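Local coordinates for putative uncharacterized protein (Chlamydia trachomatis, PDB 3K29) that is of unknown function but, as a YscO homologue, probably acts as a coiled-coil chaperone of the type III secretion apparatus, at residues A[40-43]-A[44-47]; A[50-53]-A[54-58]; A[75-78]-A[79-83]. All coordinates share one frame; numbering follows the deposited sequence. Where two conformers were deposited one is given.

Contact 1: residues A[40-43]-A[44-47]; sequences RERE and SERD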
ATOM      1  N   ARG A  40       6.169 -13.063  14.058  1.00 19.00           N
ATOM      2  CA  ARG A  40       7.402 -13.237  14.816  1.00 19.57           C
ATOM      3  C   ARG A  40       7.149 -13.748  16.238  1.00 19.05           C
ATOM      4  O   ARG A  40       7.873 -14.624  16.705  1.00 19.16           O
ATOM      5  CB  ARG A  40       8.258 -11.960  14.791  1.00 20.14           C
ATOM      6  CG  ARG A  40       9.001 -11.755  13.460  1.00 21.87           C
ATOM      7  CD  ARG A  40      10.049 -10.595  13.515  1.00 24.09           C
ATOM      8  NE  ARG A  40       9.459  -9.291  13.861  1.00 27.16           N
ATOM      9  CZ  ARG A  40       8.889  -8.431  13.003  1.00 26.64           C
ATOM     10  NH1 ARG A  40       8.803  -8.700  11.706  1.00 25.94           N
ATOM     11  NH2 ARG A  40       8.395  -7.291  13.455  1.00 25.02           N
ATOM     12  N   GLU A  41       6.123 -13.230  16.912  1.00 18.74           N
ATOM     13  CA  GLU A  41       5.736 -13.746  18.224  1.00 19.54           C
ATOM     14  C   GLU A  41       5.323 -15.222  18.193  1.00 19.84           C
ATOM     15  O   GLU A  41       5.768 -16.000  19.043  1.00 17.98           O
ATOM     16  CB  GLU A  41       4.607 -12.932  18.818  1.00 20.62           C
ATOM     17  CG  GLU A  41       5.082 -11.787  19.656  1.00 24.36           C
ATOM     18  CD  GLU A  41       4.078 -11.378  20.720  1.00 31.68           C
ATOM     19  OE1 GLU A  41       3.051 -10.724  20.384  1.00 33.50           O
ATOM     20  OE2 GLU A  41       4.338 -11.690  21.907  1.00 34.59           O
ATOM     21  N   ARG A  42       4.490 -15.600  17.207  1.00 19.46           N
ATOM     22  CA  ARG A  42       4.121 -17.012  17.019  1.00 19.60           C
ATOM     23  C   ARG A  42       5.325 -17.881  16.781  1.00 18.61           C
ATOM     24  O   ARG A  42       5.437 -18.948  17.338  1.00 18.83           O
ATOM     25  CB  ARG A  42       3.115 -17.192  15.882  1.00 20.10           C
ATOM     26  CG  ARG A  42       1.840 -16.355  16.054  1.00 20.01           C
ATOM     27  CD  ARG A  42       0.806 -16.954  16.993  1.00 22.70           C
ATOM     28  NE  ARG A  42       1.318 -17.352  18.295  1.00 26.72           N
ATOM     29  CZ  ARG A  42       1.500 -16.539  19.343  1.00 28.21           C
ATOM     30  NH1 ARG A  42       1.222 -15.239  19.232  1.00 27.50           N
ATOM     31  NH2 ARG A  42       1.987 -17.039  20.499  1.00 28.41           N
ATOM     32  N   GLU A  43       6.223 -17.432  15.931  1.00 19.18           N
ATOM     33  CA  GLU A  43       7.420 -18.198  15.590  1.00 19.42           C
ATOM     34  C   GLU A  43       8.351 -18.319  16.794  1.00 18.71           C
ATOM     35  O   GLU A  43       9.033 -19.328  16.973  1.00 19.49           O
ATOM     36  CB  GLU A  43       8.110 -17.554  14.387  1.00 19.02           C
ATOM     37  CG  GLU A  43       7.441 -17.991  13.097  1.00 20.65           C
ATOM     38  CD  GLU A  43       7.860 -17.185  11.879  1.00 22.40           C
ATOM     39  OE1 GLU A  43       8.447 -16.113  12.049  1.00 23.95           O
ATOM     40  OE2 GLU A  43       7.591 -17.626  10.744  1.00 25.15           O
ATOM     41  N   SER A  44       8.307 -17.319  17.656  1.00 19.07           N
ATOM     42  CA  SER A  44       9.123 -17.305  18.867  1.00 19.34           C
ATOM     43  C   SER A  44       8.581 -18.360  19.836  1.00 19.45           C
ATOM     44  O   SER A  44       9.316 -19.229  20.358  1.00 18.51           O
ATOM     45  CB  SER A  44       9.070 -15.929  19.483  1.00 18.89           C
ATOM     46  OG  SER A  44       9.477 -15.968  20.823  1.00 21.03           O
ATOM     47  N   GLU A  45       7.268 -18.335  20.014  1.00 18.77           N
ATOM     48  CA  GLU A  45       6.625 -19.300  20.905  1.00 19.04           C
ATOM     49  C   GLU A  45       6.799 -20.709  20.389  1.00 17.29           C
ATOM     50  O   GLU A  45       7.009 -21.661  21.173  1.00 18.31           O
ATOM     51  CB  GLU A  45       5.139 -18.935  21.105  1.00 19.01           C
ATOM     52  CG  GLU A  45       4.937 -17.714  22.001  1.00 24.74           C
ATOM     53  CD  GLU A  45       5.664 -17.842  23.358  1.00 29.02           C
ATOM     54  OE1 GLU A  45       5.621 -18.929  23.964  1.00 30.97           O
ATOM     55  OE2 GLU A  45       6.278 -16.853  23.821  1.00 33.01           O
ATOM     56  N   ARG A  46       6.748 -20.858  19.067  1.00 16.31           N
ATOM     57  CA  ARG A  46       6.962 -22.170  18.446  1.00 15.90           C
ATOM     58  C   ARG A  46       8.419 -22.638  18.692  1.00 15.98           C
ATOM     59  O   ARG A  46       8.665 -23.810  19.012  1.00 15.55           O
ATOM     60  CB  ARG A  46       6.701 -22.128  16.944  1.00 14.79           C
ATOM     61  CG  ARG A  46       6.794 -23.491  16.233  1.00 18.36           C
ATOM     62  CD  ARG A  46       8.159 -23.762  15.539  1.00 24.23           C
ATOM     63  NE  ARG A  46       8.830 -22.542  15.061  1.00 23.81           N
ATOM     64  CZ  ARG A  46       8.643 -21.986  13.858  1.00 23.61           C
ATOM     65  NH1 ARG A  46       7.809 -22.532  12.982  1.00 22.06           N
ATOM     66  NH2 ARG A  46       9.294 -20.869  13.522  1.00 21.14           N
ATOM     67  N   ASP A  47       9.368 -21.720  18.529  1.00 16.92           N
ATOM     68  CA  ASP A  47      10.796 -22.060  18.750  1.00 17.10           C
ATOM     69  C   ASP A  47      11.093 -22.487  20.177  1.00 16.96           C
ATOM     70  O   ASP A  47      11.884 -23.402  20.358  1.00 17.66           O
ATOM     71  CB  ASP A  47      11.678 -20.886  18.340  1.00 18.33           C
ATOM     72  CG  ASP A  47      11.695 -20.681  16.818  1.00 20.10           C
ATOM     73  OD1 ASP A  47      11.373 -21.634  16.075  1.00 24.81           O
ATOM     74  OD2 ASP A  47      12.033 -19.581  16.356  1.00 25.32           O
TER

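Contact 2: residues A[50-53]-A[54-58]; sequences KNHY and MQKIR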
ATOM      1  N   LYS A  50       9.843 -26.023  20.263  1.00 14.49           N
ATOM      2  CA  LYS A  50      10.748 -26.813  19.428  1.00 14.89           C
ATOM      3  C   LYS A  50      12.085 -27.067  20.161  1.00 15.05           C
ATOM      4  O   LYS A  50      12.666 -28.170  20.090  1.00 14.82           O
ATOM      5  CB  LYS A  50      10.997 -26.105  18.096  1.00 14.15           C
ATOM      6  CG  LYS A  50      11.552 -26.992  17.011  1.00 19.51           C
ATOM      7  CD  LYS A  50      12.063 -26.144  15.801  1.00 23.02           C
ATOM      8  CE  LYS A  50      12.328 -27.030  14.590  1.00 31.10           C
ATOM      9  NZ  LYS A  50      13.664 -26.783  13.880  1.00 30.85           N
ATOM     10  N   ASN A  51      12.565 -26.064  20.883  1.00 14.12           N
ATOM     11  CA  ASN A  51      13.810 -26.254  21.618  0.50 15.07           C
ATOM     12  C   ASN A  51      13.652 -27.193  22.800  1.00 14.87           C
ATOM     13  O   ASN A  51      14.528 -27.999  23.076  1.00 14.46           O
ATOM     14  CB  ASN A  51      14.435 -24.897  21.976  0.50 13.95           C
ATOM     15  CG  ASN A  51      15.003 -24.210  20.744  0.50 13.83           C
ATOM     16  OD1 ASN A  51      15.613 -24.863  19.897  0.50 16.27           O
ATOM     17  ND2 ASN A  51      14.784 -22.914  20.618  0.50 15.92           N
ATOM     18  N   HIS A  52      12.515 -27.095  23.476  1.00 15.39           N
ATOM     19  CA  HIS A  52      12.228 -27.953  24.588  1.00 15.53           C
ATOM     20  C   HIS A  52      12.210 -29.396  24.095  1.00 14.63           C
ATOM     21  O   HIS A  52      12.674 -30.336  24.780  1.00 14.30           O
ATOM     22  CB  HIS A  52      10.892 -27.464  25.253  1.00 17.63           C
ATOM     23  CG  HIS A  52      10.448 -28.302  26.412  1.00 20.92           C
ATOM     24  ND1 HIS A  52      11.311 -28.730  27.400  1.00 25.73           N
ATOM     25  CD2 HIS A  52       9.230 -28.781  26.754  1.00 25.26           C
ATOM     26  CE1 HIS A  52      10.650 -29.445  28.295  1.00 24.51           C
ATOM     27  NE2 HIS A  52       9.380 -29.482  27.928  1.00 27.64           N
ATOM     28  N   TYR A  53      11.719 -29.586  22.867  1.00 15.03           N
ATOM     29  CA  TYR A  53      11.540 -30.941  22.295  1.00 14.88           C
ATOM     30  C   TYR A  53      12.920 -31.487  22.007  1.00 14.52           C
ATOM     31  O   TYR A  53      13.280 -32.614  22.369  1.00 14.10           O
ATOM     32  CB  TYR A  53      10.702 -30.807  21.016  1.00 14.41           C
ATOM     33  CG  TYR A  53      10.315 -32.061  20.287  1.00 16.03           C
ATOM     34  CD1 TYR A  53       9.673 -33.120  20.931  1.00 17.72           C
ATOM     35  CD2 TYR A  53      10.467 -32.129  18.915  1.00 17.56           C
ATOM     36  CE1 TYR A  53       9.266 -34.254  20.206  1.00 20.65           C
ATOM     37  CE2 TYR A  53      10.101 -33.237  18.189  1.00 19.41           C
ATOM     38  CZ  TYR A  53       9.513 -34.302  18.839  1.00 20.61           C
ATOM     39  OH  TYR A  53       9.160 -35.383  18.079  1.00 19.94           O
HETATM   40  N   MSE A  54      13.712 -30.645  21.373  1.00 15.65           N
HETATM   41  CA  MSE A  54      15.101 -30.990  21.060  0.50 16.05           C
HETATM   42  C   MSE A  54      15.897 -31.341  22.324  1.00 14.94           C
HETATM   43  O   MSE A  54      16.579 -32.341  22.365  1.00 14.41           O
HETATM   44  CB  MSE A  54      15.735 -29.873  20.215  0.50 16.14           C
HETATM   45  CG  MSE A  54      15.067 -29.743  18.852  0.50 18.87           C
HETATM   46 SE   MSE A  54      15.882 -28.655  17.416  0.30 24.54          SE
HETATM   47  CE  MSE A  54      16.803 -30.096  16.471  0.50 22.50           C
ATOM     48  N   GLN A  55      15.791 -30.523  23.369  1.00 16.45           N
ATOM     49  CA  GLN A  55      16.460 -30.833  24.663  1.00 17.10           C
ATOM     50  C   GLN A  55      16.068 -32.199  25.194  1.00 17.04           C
ATOM     51  O   GLN A  55      16.933 -32.930  25.647  1.00 14.35           O
ATOM     52  CB  GLN A  55      16.061 -29.842  25.763  1.00 19.30           C
ATOM     53  CG  GLN A  55      16.765 -28.497  25.722  1.00 23.48           C
ATOM     54  CD  GLN A  55      16.067 -27.381  26.597  1.00 31.44           C
ATOM     55  OE1 GLN A  55      16.251 -26.200  26.323  1.00 34.18           O
ATOM     56  NE2 GLN A  55      15.281 -27.767  27.632  1.00 30.76           N
ATOM     57  N   LYS A  56      14.754 -32.530  25.177  1.00 15.70           N
ATOM     58  CA  LYS A  56      14.266 -33.839  25.644  1.00 16.71           C
ATOM     59  C   LYS A  56      14.852 -34.979  24.797  1.00 15.27           C
ATOM     60  O   LYS A  56      15.260 -36.017  25.323  1.00 16.42           O
ATOM     61  CB  LYS A  56      12.703 -33.946  25.577  1.00 16.74           C
ATOM     62  CG  LYS A  56      11.877 -32.902  26.462  1.00 21.38           C
ATOM     63  CD  LYS A  56      12.572 -32.611  27.763  1.00 26.39           C
ATOM     64  CE  LYS A  56      12.141 -33.599  28.840  1.00 31.63           C
ATOM     65  NZ  LYS A  56      13.150 -33.651  29.918  1.00 33.59           N
ATOM     66  N   ILE A  57      14.854 -34.809  23.482  1.00 14.32           N
ATOM     67  CA  ILE A  57      15.374 -35.872  22.609  1.00 14.51           C
ATOM     68  C   ILE A  57      16.864 -36.096  22.921  1.00 14.78           C
ATOM     69  O   ILE A  57      17.334 -37.248  23.014  1.00 16.17           O
ATOM     70  CB  ILE A  57      15.165 -35.437  21.160  1.00 13.42           C
ATOM     71  CG1 ILE A  57      13.652 -35.431  20.853  1.00 15.68           C
ATOM     72  CG2 ILE A  57      15.837 -36.409  20.119  1.00 15.43           C
ATOM     73  CD1 ILE A  57      13.346 -34.602  19.589  1.00 12.76           C
ATOM     74  N   ARG A  58      17.607 -35.002  23.076  1.00 14.03           N
ATOM     75  CA  ARG A  58      19.076 -35.091  23.314  1.00 13.88           C
ATOM     76  C   ARG A  58      19.320 -35.684  24.654  1.00 13.59           C
ATOM     77  O   ARG A  58      20.230 -36.465  24.812  1.00 12.86           O
ATOM     78  CB  ARG A  58      19.759 -33.726  23.211  1.00 13.80           C
ATOM     79  CG  ARG A  58      20.007 -33.259  21.807  1.00 16.00           C
ATOM     80  CD  ARG A  58      20.587 -31.786  21.707  1.00 25.98           C
ATOM     81  NE  ARG A  58      20.419 -31.245  20.346  1.00 24.60           N
ATOM     82  CZ  ARG A  58      21.126 -31.711  19.309  1.00 24.01           C
ATOM     83  NH1 ARG A  58      22.019 -32.673  19.523  1.00 22.84           N
ATOM     84  NH2 ARG A  58      20.918 -31.256  18.080  1.00 22.32           N
TER

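Contact 3: residues A[75-78]-A[79-83]; sequences KMKA and YIKVV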
ATOM      1  N   LYS A  75       9.465 -44.174  29.808  1.00 18.45           N
ATOM      2  CA  LYS A  75       9.055 -42.905  30.422  1.00 18.35           C
ATOM      3  C   LYS A  75       9.506 -41.618  29.671  1.00 17.54           C
ATOM      4  O   LYS A  75       8.755 -40.645  29.525  1.00 19.10           O
ATOM      5  CB  LYS A  75       9.567 -42.845  31.835  1.00 18.40           C
ATOM      6  CG  LYS A  75       9.012 -41.606  32.569  1.00 18.91           C
ATOM      7  CD  LYS A  75       9.673 -41.457  33.966  1.00 24.70           C
ATOM      8  CE  LYS A  75       8.887 -40.501  34.872  1.00 20.26           C
ATOM      9  NZ  LYS A  75       9.469 -40.645  36.231  1.00 22.92           N
HETATM   10  N   MSE A  76      10.746 -41.582  29.223  1.00 16.83           N
HETATM   11  CA  MSE A  76      11.241 -40.415  28.467  0.60 15.46           C
HETATM   12  C   MSE A  76      10.510 -40.289  27.156  1.00 14.36           C
HETATM   13  O   MSE A  76      10.167 -39.188  26.758  1.00 12.40           O
HETATM   14  CB  MSE A  76      12.752 -40.545  28.173  0.60 15.49           C
HETATM   15  CG  MSE A  76      13.606 -40.587  29.421  0.60 18.05           C
HETATM   16 SE   MSE A  76      13.463 -38.994  30.509  0.36 26.81          SE
HETATM   17  CE  MSE A  76      11.889 -39.418  31.641  0.60 14.21           C
ATOM     18  N   LYS A  77      10.282 -41.426  26.476  1.00 13.98           N
ATOM     19  CA  LYS A  77       9.562 -41.414  25.194  1.00 16.39           C
ATOM     20  C   LYS A  77       8.130 -40.936  25.372  1.00 17.60           C
ATOM     21  O   LYS A  77       7.547 -40.238  24.488  1.00 15.04           O
ATOM     22  CB  LYS A  77       9.514 -42.810  24.546  1.00 16.55           C
ATOM     23  CG  LYS A  77      10.865 -43.201  23.925  1.00 20.63           C
ATOM     24  CD  LYS A  77      10.843 -44.636  23.449  1.00 27.44           C
ATOM     25  CE  LYS A  77       9.957 -44.830  22.209  1.00 29.99           C
ATOM     26  NZ  LYS A  77      10.307 -43.881  21.128  1.00 28.63           N
ATOM     27  N   ALA A  78       7.565 -41.258  26.527  1.00 17.13           N
ATOM     28  CA  ALA A  78       6.109 -40.860  26.737  1.00 18.70           C
ATOM     29  C   ALA A  78       5.990 -39.334  26.800  1.00 19.62           C
ATOM     30  O   ALA A  78       5.131 -38.721  26.171  1.00 19.72           O
ATOM     31  CB  ALA A  78       5.576 -41.482  28.051  1.00 17.60           C
ATOM     32  N   TYR A  79       6.901 -38.723  27.539  1.00 20.21           N
ATOM     33  CA  TYR A  79       7.020 -37.264  27.649  0.50 20.43           C
ATOM     34  C   TYR A  79       7.343 -36.627  26.273  1.00 20.39           C
ATOM     35  O   TYR A  79       6.786 -35.592  25.919  1.00 20.81           O
ATOM     36  CB  TYR A  79       8.113 -36.882  28.668  0.50 20.60           C
ATOM     37  CG  TYR A  79       7.790 -37.075  30.153  0.50 21.87           C
ATOM     38  CD1 TYR A  79       6.718 -36.448  30.741  0.50 22.12           C
ATOM     39  CD2 TYR A  79       8.638 -37.815  30.979  0.50 26.52           C
ATOM     40  CE1 TYR A  79       6.426 -36.614  32.091  0.50 22.56           C
ATOM     41  CE2 TYR A  79       8.370 -37.967  32.331  0.50 25.58           C
ATOM     42  CZ  TYR A  79       7.260 -37.368  32.870  0.50 26.45           C
ATOM     43  OH  TYR A  79       6.992 -37.517  34.210  0.50 30.16           O
ATOM     44  N   ILE A  80       8.286 -37.232  25.529  1.00 18.39           N
ATOM     45  CA  ILE A  80       8.626 -36.728  24.190  1.00 18.36           C
ATOM     46  C   ILE A  80       7.394 -36.670  23.273  1.00 18.63           C
ATOM     47  O   ILE A  80       7.165 -35.666  22.592  1.00 17.86           O
ATOM     48  CB  ILE A  80       9.785 -37.495  23.535  1.00 18.65           C
ATOM     49  CG1 ILE A  80      11.086 -37.118  24.260  1.00 16.86           C
ATOM     50  CG2 ILE A  80       9.822 -37.250  22.029  1.00 18.46           C
ATOM     51  CD1 ILE A  80      12.240 -38.152  24.068  1.00 20.42           C
ATOM     52  N   LYS A  81       6.570 -37.717  23.307  1.00 18.50           N
ATOM     53  CA  LYS A  81       5.321 -37.692  22.516  1.00 18.34           C
ATOM     54  C   LYS A  81       4.428 -36.554  22.855  1.00 16.64           C
ATOM     55  O   LYS A  81       3.822 -35.972  21.949  1.00 18.02           O
ATOM     56  CB  LYS A  81       4.601 -39.056  22.494  1.00 18.93           C
ATOM     57  CG  LYS A  81       5.381 -39.953  21.483  1.00 27.26           C
ATOM     58  CD  LYS A  81       5.156 -41.437  21.637  1.00 31.43           C
ATOM     59  CE  LYS A  81       6.205 -42.219  20.840  1.00 33.93           C
ATOM     60  NZ  LYS A  81       6.216 -43.615  21.287  1.00 34.39           N
ATOM     61  N   VAL A  82       4.321 -36.220  24.146  1.00 16.81           N
ATOM     62  CA  VAL A  82       3.510 -35.089  24.605  1.00 16.09           C
ATOM     63  C   VAL A  82       4.014 -33.784  24.011  1.00 16.11           C
ATOM     64  O   VAL A  82       3.237 -32.994  23.480  1.00 14.89           O
ATOM     65  CB  VAL A  82       3.456 -35.004  26.169  1.00 16.91           C
ATOM     66  CG1 VAL A  82       2.859 -33.716  26.675  1.00 14.57           C
ATOM     67  CG2 VAL A  82       2.657 -36.196  26.741  1.00 16.36           C
ATOM     68  N   VAL A  83       5.333 -33.597  24.048  1.00 15.85           N
ATOM     69  CA  VAL A  83       5.928 -32.359  23.554  1.00 16.25           C
ATOM     70  C   VAL A  83       5.759 -32.258  22.042  1.00 15.61           C
ATOM     71  O   VAL A  83       5.564 -31.172  21.526  1.00 18.54           O
ATOM     72  CB  VAL A  83       7.439 -32.238  23.976  1.00 15.57           C
ATOM     73  CG1 VAL A  83       7.989 -30.891  23.551  1.00 17.98           C
ATOM     74  CG2 VAL A  83       7.528 -32.329  25.473  1.00 17.87           C
TER
HETATM   75  O   HOH W   1       8.053 -44.408  19.213  1.00 39.13           O

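Contact 1: residues A[40-43]-A[44-47]
The carbonyl oxygen of Glu41 receives two amides from the next helical turn. Glu45 N binds Glu41 O at 2.9 Å, with an N-H...O angle of 164°, whereas Ser44 N reaches Glu41 O only weakly, at 3.2 Å. The main bond of Ser44 N goes to Arg40 O, so this amide is shared between two consecutive carbonyls. Arg46 N to Arg42 O and Asp47 N to Glu43 O continue the ladder.

Across the two segments guanidinium nitrogens rest on the CG methylenes of glutamates, while the charged ends find their salt bridges with other residues. Arg42 bends twice along its chain, which carries its NH2 to 3.4 Å from Glu45 CG. The two chains cross obliquely, and the Glu45 carboxylate turns elsewhere, OE2 forming a salt bridge with Lys48. Glu43 and Arg46 instead run side by side: Arg46 NH2 rests 3.4 Å from Glu43 CG, but 4.6 Å from Glu43 OE2, beyond a salt bridge. With CG anti to its own backbone N (chi1 -175°), and with bends further out, Arg46 brings its guanidinium beside both Glu43 and Asp47. Its NE donates to Asp47 OD1 at 2.9 Å, meeting that oxygen from above the carboxylate plane, 47° out of it. This salt bridge joins sequence neighbours. Asp47 OD2 comes to 3.1 Å from Glu43 O, an approach of two acceptors that would be unfavourable by itself; the adjacent Arg46 charge may offset it.

Both segments belong to helix 8-66, within its predicted coiled coil. Arg42 lies against Val94 and Gln97 of helix 70-160, while Arg46 packs on Glu90 and Val94 and pairs through NH1 with Glu91, so two arginines one turn apart border the interface between the helices.

Contact 2: residues A[50-53]-A[54-58]
Tyr53 can be traced outward from CB, which lies 3.0 Å from Met54 N, the next amide in the helix. With CG anti to the backbone N (chi1 -177°), the ring swings to where Ile57, one turn on, can reach it. CG is 4.0 Å from Ile57 CD1, and CE2 closes to 3.8 Å from that same methyl; the other ring carbons are at similar separations, out to CZ at 3.9 Å from Ile57 CD1. Such even spacing places Ile57 CD1 over the middle of one face, 3.7 Å from the Tyr53 centroid and 9° off the ring normal, a CH-pi contact. Ile57 CG1 also packs 3.2 Å from Tyr53 O, the carbonyl that accepts the Ile57 amide.

His52 repeats the spacing with a different partner. Its ring and the Lys56 stem lie side by side: CE1 is 3.7 Å from Lys56 CD, and Lys56 CG sits above one face, shifted toward the rim. Gln55 comes to the ring edge, NE2 at 4.1 Å from His52 ND1, with the amide and imidazole planes 79° apart. Two bends take the Lys56 ammonium onward to Gln59 OE1.

Helix 70-160 packs against Tyr53 through Ile80, Val83 and Ala84. The chemistry is thus divided: a methyl over one face of a tyrosine that itself packs on the partner helix, and methylenes against the imidazole, while the lysine charge is directed away from a ring that could itself be protonated.

Contact 3: residues A[75-78]-A[79-83]
Lys77 and Lys81, four residues apart on the helix, share one water: it accepts from Lys77 NZ at 3.0 Å and from Lys81 NZ at 2.9 Å. The ammonium nitrogens themselves are 4.1 Å apart, close for like charges. The bridging oxygen may ease their repulsion, and the proximity could favour loss of a proton from one of them. Lys81 is extended, whereas Lys77 bends at its outer torsions (chi3 71°, chi4 52°), which folds its NZ toward Lys81.

Beneath this pair the backbone supplies two good bonds, Ile80 N to Met76 O at 3.0 Å and Lys81 N to Lys77 O, the latter close to straight at 163°. Those on either side, Tyr79 N to Lys75 O and Val82 N to Ala78 O, are weak, each at 3.3 Å.

Packing centres on Tyr79. The fully extended Lys75 chain runs alongside the ring in the same direction, its methylenes beside the CE2 and OH side and out of the ring plane: CG is near Tyr79 CE2, and CE reaches 3.6 Å from Tyr79 OH. Tyr79 CD2 also leans on the backbone, 3.2 Å from Lys75 O. Met76, a selenomethionine curled by two bends, brings CE in the ring plane to 3.7 Å from Tyr79 CD2, an edge contact. Met76 and Tyr79 were each modelled in two conformers, so the contacts of this ring hold for one copy and are less certain.

Ile80 turns toward helix 8-66, touching Lys56 and Leu60, and Val83 is buried. These two, three residues apart, face the partner helix, while the lysines, Tyr79, Ala78 and Val82 lie on exposed sides, consistent with one arm of an antiparallel helical hairpin.

Along the chain the contacts come in series: 40-43/44-47 and 50-53/54-58 on helix 8-66, their centres 16 Å apart, then 75-78/79-83 on helix 70-160 after the turn. Contacts 2 and 3 have centres 11 Å apart and touch directly: Tyr53 CB packs 3.7 Å from Val83 CG1, and Lys56 CB lies 3.8 Å from Ile80 CG1. Contact 1 stays separate from contact 3, their nearest atoms about 8 Å apart. As helix 8-66 advances, its partners on helix 70-160 fall to lower numbers, the mark of antiparallel pairing. All three lie toward the turn end of the long hairpin formed by this YscO-like protein.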